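BRIC1 (Synthetic construct, PDB 6FF6) serves as a computationally designed repeat protein whose helices build a novel, corrugated architecture. Local coordinates at residues 161-164 and 165-168; 210-213 and 214-218; 128-131 and 132-136. One frame throughout, in Å; residues are numbered along the deposited sequence.

Contact 1 of 3, residues 161-164 and 165-168; sequences IFRA and AHFI
Within helix 155-174, Arg-163 and His-166 meet one turn apart on the polar flank of an otherwise largely buried segment. His-166 CD2 stands over one face of the guanidinium, 4.4 Å from Arg-163 CZ, so a ring carbon rather than a ring nitrogen meets the arginine. The imidazole leaves the helix with CG anti to the backbone N (chi1 180°), and its ND1 hydrogen-bonds to Glu-188 OE2 on helix 178-196, which probably limits the ring's rotation. Beneath them the backbone is regular: Ala-165 N bonds to Ile-161 O at 3.0 Å, and His-166 N to Phe-162 O at 2.8 Å. The next pairs follow suit, Phe-167 N with Arg-163 O and Ile-168 N with Ala-164 O. On the buried flank, Ile-168 CG1 turns back along the helix and rests 3.3 Å from Ala-164 O. Ala-164 packs on Met-141 of helix 125-146, while the Phe-162 ring makes a cation-pi contact with Arg-195. With Arg-163 NH1 4.9 Å from His-166 NE2 and a carboxylate at ND1, the imidazole is probably polarised, the glutamate offsetting any positive charge it carries.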
loop_
_atom_site.group_PDB
_atom_site.type_symbol
_atom_site.label_atom_id
_atom_site.label_comp_id
_atom_site.label_asym_id
_atom_site.label_seq_id
_atom_site.Cartn_x
_atom_site.Cartn_y
_atom_site.Cartn_z
ATOM N N ILE A 161 1.308 -7.181 -26.129
ATOM C CA ILE A 161 1.574 -8.528 -25.643
ATOM C C ILE A 161 2.811 -8.431 -24.785
ATOM O O ILE A 161 2.820 -8.986 -23.684
ATOM C CB ILE A 161 1.727 -9.568 -26.784
ATOM C CG1 ILE A 161 0.459 -9.634 -27.667
ATOM C CG2 ILE A 161 2.058 -10.964 -26.224
ATOM C CD1 ILE A 161 0.700 -10.107 -29.110
ATOM N N PHE A 162 3.824 -7.662 -25.254
ATOM C CA PHE A 162 5.078 -7.446 -24.534
ATOM C C PHE A 162 4.847 -6.891 -23.141
ATOM O O PHE A 162 5.385 -7.436 -22.179
ATOM C CB PHE A 162 6.024 -6.514 -25.312
ATOM C CG PHE A 162 7.255 -6.072 -24.544
ATOM C CD1 PHE A 162 8.385 -6.880 -24.484
ATOM C CD2 PHE A 162 7.283 -4.846 -23.880
ATOM C CE1 PHE A 162 9.517 -6.471 -23.775
ATOM C CE2 PHE A 162 8.413 -4.442 -23.167
ATOM C CZ PHE A 162 9.523 -5.257 -23.121
ATOM N N ARG A 163 4.086 -5.795 -23.039
ATOM C CA ARG A 163 3.820 -5.142 -21.763
ATOM C C ARG A 163 3.018 -6.015 -20.813
ATOM O O ARG A 163 3.326 -6.022 -19.620
ATOM C CB ARG A 163 3.173 -3.759 -21.955
ATOM C CG ARG A 163 4.044 -2.710 -22.667
ATOM C CD ARG A 163 5.354 -2.389 -21.959
ATOM N NE ARG A 163 5.168 -1.532 -20.792
ATOM C CZ ARG A 163 6.139 -0.807 -20.244
ATOM N NH1 ARG A 163 7.364 -0.828 -20.757
ATOM N NH2 ARG A 163 5.890 -0.048 -19.183
ATOM N N ALA A 164 2.026 -6.783 -21.338
ATOM C CA ALA A 164 1.228 -7.714 -20.525
ATOM C C ALA A 164 2.170 -8.796 -19.927
ATOM O O ALA A 164 2.107 -9.085 -18.732
ATOM C CB ALA A 164 0.134 -8.355 -21.361
ATOM N N ALA A 165 3.099 -9.311 -20.737
ATOM C CA ALA A 165 4.091 -10.267 -20.263
ATOM C C ALA A 165 5.006 -9.603 -19.238
ATOM O O ALA A 165 5.304 -10.216 -18.208
ATOM C CB ALA A 165 4.914 -10.799 -21.430
ATOM N N HIS A 166 5.432 -8.347 -19.512
ATOM C CA HIS A 166 6.289 -7.564 -18.624
ATOM C C HIS A 166 5.639 -7.394 -17.248
ATOM O O HIS A 166 6.328 -7.531 -16.232
ATOM C CB HIS A 166 6.618 -6.198 -19.237
ATOM C CG HIS A 166 7.493 -5.344 -18.366
ATOM N ND1 HIS A 166 8.846 -5.612 -18.212
ATOM C CD2 HIS A 166 7.178 -4.254 -17.629
ATOM C CE1 HIS A 166 9.310 -4.680 -17.397
ATOM N NE2 HIS A 166 8.345 -3.838 -17.019
ATOM N N PHE A 167 4.316 -7.114 -17.214
ATOM C CA PHE A 167 3.594 -6.975 -15.950
ATOM C C PHE A 167 3.619 -8.287 -15.154
ATOM O O PHE A 167 3.965 -8.278 -13.964
ATOM C CB PHE A 167 2.143 -6.515 -16.164
ATOM C CG PHE A 167 1.298 -6.559 -14.902
ATOM C CD1 PHE A 167 1.427 -5.575 -13.920
ATOM C CD2 PHE A 167 0.403 -7.602 -14.676
ATOM C CE1 PHE A 167 0.661 -5.624 -12.756
ATOM C CE2 PHE A 167 -0.370 -7.642 -13.514
ATOM C CZ PHE A 167 -0.237 -6.653 -12.565
ATOM N N ILE A 168 3.248 -9.404 -15.817
ATOM C CA ILE A 168 3.192 -10.725 -15.204
ATOM C C ILE A 168 4.547 -11.105 -14.646
ATOM O O ILE A 168 4.622 -11.556 -13.510
ATOM C CB ILE A 168 2.595 -11.790 -16.137
ATOM C CG1 ILE A 168 1.147 -11.411 -16.574
ATOM C CG2 ILE A 168 2.597 -13.138 -15.422
ATOM C CD1 ILE A 168 0.622 -12.137 -17.844
#

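Contact 2 of 3, residues 210-213 and 214-218; sequences LETK and DIMQE
The side chains of Lys-213 and Asp-214, neighbours in sequence, cross at a slant on the helix surface. Lys-213 CG lies anti to the backbone N (chi1 -179°), and a bend at chi2 then takes the chain past the Asp-214 carboxylate, leaving NZ 3.9 Å from Asp-214 OD1, a long salt bridge. NZ also has a weak, long ion pair with Glu-142, so its charge is probably divided, loosely, between two carboxylates. The Gln-217 side chain runs beside that of Lys-213, pointing the same way, and its NE2 is held by Asp-135 OD1 of helix 125-146 and by Asp-221 OD1. The Asp-214 carboxylate folds back over the preceding turn, where its CG is 3.4 Å from Leu-210 O; that carbonyl is itself occupied by Asp-214 N at 3.1 Å. In the same i to i+4 pattern, Ile-215 N bonds to Glu-211 O, Met-216 N reaches Thr-212 O at 2.8 Å, and Gln-217 N takes Lys-213 O. These turns belong to helix 203-224, which packs against helices 125-146 and 178-196 and, on another flank, against helix 231-247, consistent with the helical bundle of an Hpt-like unit. Two more polar ends are satisfied outside this segment: Thr-212 OG1 by Leu-208 O one turn back, Glu-211 OE1 by Tyr-236 OH. On the inward flank the Met-216 side chain runs across that of Thr-212, SD lying 3.9 Å from Thr-212 CG2, and a bend at chi3 brings CE to 3.5 Å from Lys-213 CA. Cutting Met-216 back to an alanine is likely to leave Thr-212 CG2 without its sulfur neighbour and to open a gap toward Leu-138, Thr-183 and Thr-184. Ile-215 meanwhile packs on Ser-233 and Ile-237 of helix 231-247.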
loop_
_atom_site.group_PDB
_atom_site.type_symbol
_atom_site.label_atom_id
_atom_site.label_comp_id
_atom_site.label_asym_id
_atom_site.label_seq_id
_atom_site.Cartn_x
_atom_site.Cartn_y
_atom_site.Cartn_z
ATOM N N LEU A 210 1.179 -19.324 -27.746
ATOM C CA LEU A 210 -0.125 -19.759 -27.234
ATOM C C LEU A 210 0.056 -20.900 -26.220
ATOM O O LEU A 210 -0.635 -20.944 -25.200
ATOM C CB LEU A 210 -1.038 -20.188 -28.412
ATOM C CG LEU A 210 -2.357 -20.977 -28.127
ATOM C CD1 LEU A 210 -3.532 -20.041 -27.856
ATOM C CD2 LEU A 210 -2.719 -21.886 -29.313
ATOM N N GLU A 211 1.001 -21.808 -26.503
ATOM C CA GLU A 211 1.317 -22.953 -25.659
ATOM C C GLU A 211 1.930 -22.444 -24.364
ATOM O O GLU A 211 1.528 -22.901 -23.284
ATOM C CB GLU A 211 2.267 -23.879 -26.399
ATOM C CG GLU A 211 2.153 -25.334 -25.995
ATOM C CD GLU A 211 3.032 -26.249 -26.827
ATOM O OE1 GLU A 211 4.191 -25.868 -27.114
ATOM O OE2 GLU A 211 2.564 -27.353 -27.190
ATOM N N THR A 212 2.850 -21.442 -24.474
ATOM C CA THR A 212 3.467 -20.738 -23.335
ATOM C C THR A 212 2.345 -20.141 -22.476
ATOM O O THR A 212 2.359 -20.368 -21.264
ATOM C CB THR A 212 4.478 -19.660 -23.797
ATOM O OG1 THR A 212 5.445 -20.243 -24.657
ATOM C CG2 THR A 212 5.217 -19.024 -22.656
ATOM N N LYS A 213 1.339 -19.445 -23.113
ATOM C CA LYS A 213 0.185 -18.875 -22.398
ATOM C C LYS A 213 -0.493 -19.950 -21.532
ATOM O O LYS A 213 -0.707 -19.732 -20.353
ATOM C CB LYS A 213 -0.811 -18.179 -23.368
ATOM C CG LYS A 213 -2.052 -17.525 -22.718
ATOM C CD LYS A 213 -3.238 -18.521 -22.582
ATOM C CE LYS A 213 -4.247 -18.152 -21.504
ATOM N NZ LYS A 213 -5.140 -19.299 -21.151
ATOM N N ASP A 214 -0.803 -21.103 -22.114
ATOM C CA ASP A 214 -1.446 -22.222 -21.410
ATOM C C ASP A 214 -0.632 -22.680 -20.189
ATOM O O ASP A 214 -1.200 -22.900 -19.096
ATOM C CB ASP A 214 -1.730 -23.388 -22.384
ATOM C CG ASP A 214 -2.719 -23.061 -23.509
ATOM O OD1 ASP A 214 -3.487 -22.077 -23.372
ATOM O OD2 ASP A 214 -2.736 -23.797 -24.520
ATOM N N ILE A 215 0.709 -22.792 -20.376
ATOM C CA ILE A 215 1.645 -23.190 -19.322
ATOM C C ILE A 215 1.638 -22.129 -18.211
ATOM O O ILE A 215 1.623 -22.488 -17.029
ATOM C CB ILE A 215 3.087 -23.412 -19.878
ATOM C CG1 ILE A 215 3.177 -24.560 -20.929
ATOM C CG2 ILE A 215 4.109 -23.605 -18.748
ATOM C CD1 ILE A 215 2.731 -25.962 -20.513
ATOM N N MET A 216 1.675 -20.839 -18.589
ATOM C CA MET A 216 1.668 -19.723 -17.641
ATOM C C MET A 216 0.379 -19.697 -16.806
ATOM O O MET A 216 0.439 -19.410 -15.611
ATOM C CB MET A 216 1.894 -18.390 -18.359
ATOM C CG MET A 216 3.293 -18.255 -18.943
ATOM S SD MET A 216 3.657 -16.719 -19.856
ATOM C CE MET A 216 2.279 -16.519 -20.807
ATOM N N GLN A 217 -0.757 -20.069 -17.413
ATOM C CA GLN A 217 -2.050 -20.184 -16.738
ATOM C C GLN A 217 -2.016 -21.315 -15.703
ATOM O O GLN A 217 -2.486 -21.143 -14.587
ATOM C CB GLN A 217 -3.173 -20.446 -17.750
ATOM C CG GLN A 217 -4.571 -20.354 -17.117
ATOM C CD GLN A 217 -4.895 -18.976 -16.547
ATOM O OE1 GLN A 217 -4.908 -17.970 -17.266
ATOM N NE2 GLN A 217 -5.167 -18.907 -15.247
ATOM N N GLU A 218 -1.435 -22.466 -16.077
ATOM C CA GLU A 218 -1.269 -23.617 -15.171
ATOM C C GLU A 218 -0.333 -23.238 -14.022
ATOM O O GLU A 218 -0.577 -23.650 -12.877
ATOM C CB GLU A 218 -0.702 -24.820 -15.913
ATOM C CG GLU A 218 -1.629 -25.436 -16.947
ATOM C CD GLU A 218 -1.008 -26.546 -17.783
ATOM O OE1 GLU A 218 0.203 -26.830 -17.608
ATOM O OE2 GLU A 218 -1.737 -27.131 -18.619
#

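Contact 3 of 3, residues 128-131 and 132-136; sequences QAFF and DMADV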
loop_
_atom_site.group_PDB
_atom_site.type_symbol
_atom_site.label_atom_id
_atom_site.label_comp_id
_atom_site.label_asym_id
_atom_site.label_seq_id
_atom_site.Cartn_x
_atom_site.Cartn_y
_atom_site.Cartn_z
ATOM N N GLN A 128 -5.057 -12.111 -4.382
ATOM C CA GLN A 128 -6.287 -12.258 -5.136
ATOM C C GLN A 128 -6.429 -11.249 -6.264
ATOM O O GLN A 128 -6.813 -11.643 -7.376
ATOM C CB GLN A 128 -7.484 -12.248 -4.201
ATOM C CG GLN A 128 -8.114 -13.636 -4.009
ATOM C CD GLN A 128 -7.156 -14.800 -3.836
ATOM O OE1 GLN A 128 -6.289 -14.810 -2.954
ATOM N NE2 GLN A 128 -7.310 -15.820 -4.671
ATOM N N ALA A 129 -6.063 -9.979 -6.003
ATOM C CA ALA A 129 -6.060 -8.917 -6.998
ATOM C C ALA A 129 -5.085 -9.295 -8.096
ATOM O O ALA A 129 -5.445 -9.221 -9.262
ATOM C CB ALA A 129 -5.675 -7.594 -6.359
ATOM N N PHE A 130 -3.912 -9.827 -7.736
ATOM C CA PHE A 130 -2.932 -10.286 -8.718
ATOM C C PHE A 130 -3.467 -11.431 -9.541
ATOM O O PHE A 130 -3.369 -11.379 -10.763
ATOM C CB PHE A 130 -1.591 -10.664 -8.046
ATOM C CG PHE A 130 -0.673 -11.484 -8.937
ATOM C CD1 PHE A 130 -0.086 -10.926 -10.068
ATOM C CD2 PHE A 130 -0.456 -12.836 -8.684
ATOM C CE1 PHE A 130 0.687 -11.714 -10.932
ATOM C CE2 PHE A 130 0.308 -13.616 -9.552
ATOM C CZ PHE A 130 0.901 -13.046 -10.652
ATOM N N PHE A 131 -3.995 -12.481 -8.880
ATOM C CA PHE A 131 -4.517 -13.674 -9.565
ATOM C C PHE A 131 -5.599 -13.290 -10.606
ATOM O O PHE A 131 -5.485 -13.620 -11.774
ATOM C CB PHE A 131 -4.980 -14.754 -8.547
ATOM C CG PHE A 131 -3.840 -15.464 -7.832
ATOM C CD1 PHE A 131 -2.717 -15.903 -8.535
ATOM C CD2 PHE A 131 -3.907 -15.729 -6.469
ATOM C CE1 PHE A 131 -1.654 -16.554 -7.873
ATOM C CE2 PHE A 131 -2.845 -16.368 -5.813
ATOM C CZ PHE A 131 -1.723 -16.777 -6.519
ATOM N N ASP A 132 -6.578 -12.496 -10.185
ATOM C CA ASP A 132 -7.638 -11.956 -11.026
ATOM C C ASP A 132 -7.056 -11.122 -12.198
ATOM O O ASP A 132 -7.435 -11.358 -13.346
ATOM C CB ASP A 132 -8.598 -11.143 -10.130
ATOM C CG ASP A 132 -9.474 -10.094 -10.787
ATOM O OD1 ASP A 132 -9.889 -10.303 -11.952
ATOM O OD2 ASP A 132 -9.760 -9.079 -10.132
ATOM N N MET A 133 -6.164 -10.155 -11.905
ATOM C CA MET A 133 -5.509 -9.332 -12.926
ATOM C C MET A 133 -4.765 -10.191 -13.969
ATOM O O MET A 133 -5.006 -10.029 -15.172
ATOM C CB MET A 133 -4.536 -8.329 -12.283
ATOM C CG MET A 133 -3.701 -7.570 -13.312
ATOM S SD MET A 133 -3.657 -5.772 -13.102
ATOM C CE MET A 133 -5.262 -5.438 -12.991
ATOM N N ALA A 134 -3.864 -11.093 -13.502
ATOM C CA ALA A 134 -3.072 -11.977 -14.370
ATOM C C ALA A 134 -3.940 -12.853 -15.262
ATOM O O ALA A 134 -3.615 -12.986 -16.433
ATOM C CB ALA A 134 -2.100 -12.835 -13.549
ATOM N N ASP A 135 -5.039 -13.429 -14.719
ATOM C CA ASP A 135 -6.026 -14.221 -15.466
ATOM C C ASP A 135 -6.498 -13.428 -16.710
ATOM O O ASP A 135 -6.501 -13.972 -17.828
ATOM C CB ASP A 135 -7.275 -14.493 -14.604
ATOM C CG ASP A 135 -7.177 -15.620 -13.617
ATOM O OD1 ASP A 135 -6.346 -16.517 -13.828
ATOM O OD2 ASP A 135 -7.953 -15.615 -12.636
ATOM N N VAL A 136 -6.871 -12.147 -16.504
ATOM C CA VAL A 136 -7.357 -11.248 -17.555
ATOM C C VAL A 136 -6.270 -10.903 -18.581
ATOM O O VAL A 136 -6.528 -10.972 -19.795
ATOM C CB VAL A 136 -8.038 -9.989 -16.974
ATOM C CG1 VAL A 136 -8.500 -9.056 -18.086
ATOM C CG2 VAL A 136 -9.220 -10.374 -16.089
#
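Asp-135 curls back over Phe-131 one turn earlier in helix 125-146. Its CB sits 3.5 Å from Phe-131 O, and with CG placed beside the backbone N (chi1 -81°) the next atom comes closer, CG lying 3.2 Å from the same oxygen. At the tip both carboxylate oxygens lie near Phe-131 O, OD2 the closer at 3.3 Å, an acceptor beside an acceptor and so no bond; the real partner of OD2 is Lys-224 NZ in a salt bridge, and OD1 serves Gln-217 NE2. The lysine probably offsets the cost of setting a carboxylate against a carbonyl, which is in any case taken up by Asp-135 N at 3.0 Å. A second pair lies on the buried flank. Phe-130 carries its CG opposite the backbone N (chi1 165°), and the ring reaches along the helix so that Ala-134 CB sits over one face, 4.0 Å from Phe-130 CE1. The small methyl probably lets the ring lie close to the helix, and the ring also meets that of Phe-175 and packs on Leu-220. Beneath this pair Ala-134 N bonds to Phe-130 O at 2.8 Å. Another flank faces the second subunit, where Asp-132 OD1 forms a salt bridge to Arg-114 of that chain, and Ala-129 and Met-133 pack on its Met-75 and Met-115, respectively. Such a division of faces, Phe-130 and Ala-134 toward the bundle, acidic side chains tied to neighbouring helices or chains, is that of an amphipathic helix built into both a helical bundle and a subunit interface.

How the contacts relate
Along the chain contact 3 comes first, on helix 125-146, then contact 1 on helix 155-174 and contact 2 on helix 203-224, all in the C-terminal Hpt-like half and on the same side of the chain's centre. Their centres form a compact triangle: 13 Å between contacts 1 and 3, 15 Å between 2 and 3, 14 Å between 1 and 2. Helix 125-146 is the common partner, touching contact 1 where Phe-167 CE2 lies 3.3 Å from Met-133 CG, and contact 2 through a side-chain tie to helix 203-224. Contacts 1 and 2 stay about 6 Å apart at their nearest atoms. Contacts 1 and 3 also face the second subunit, joining bundle core to interface.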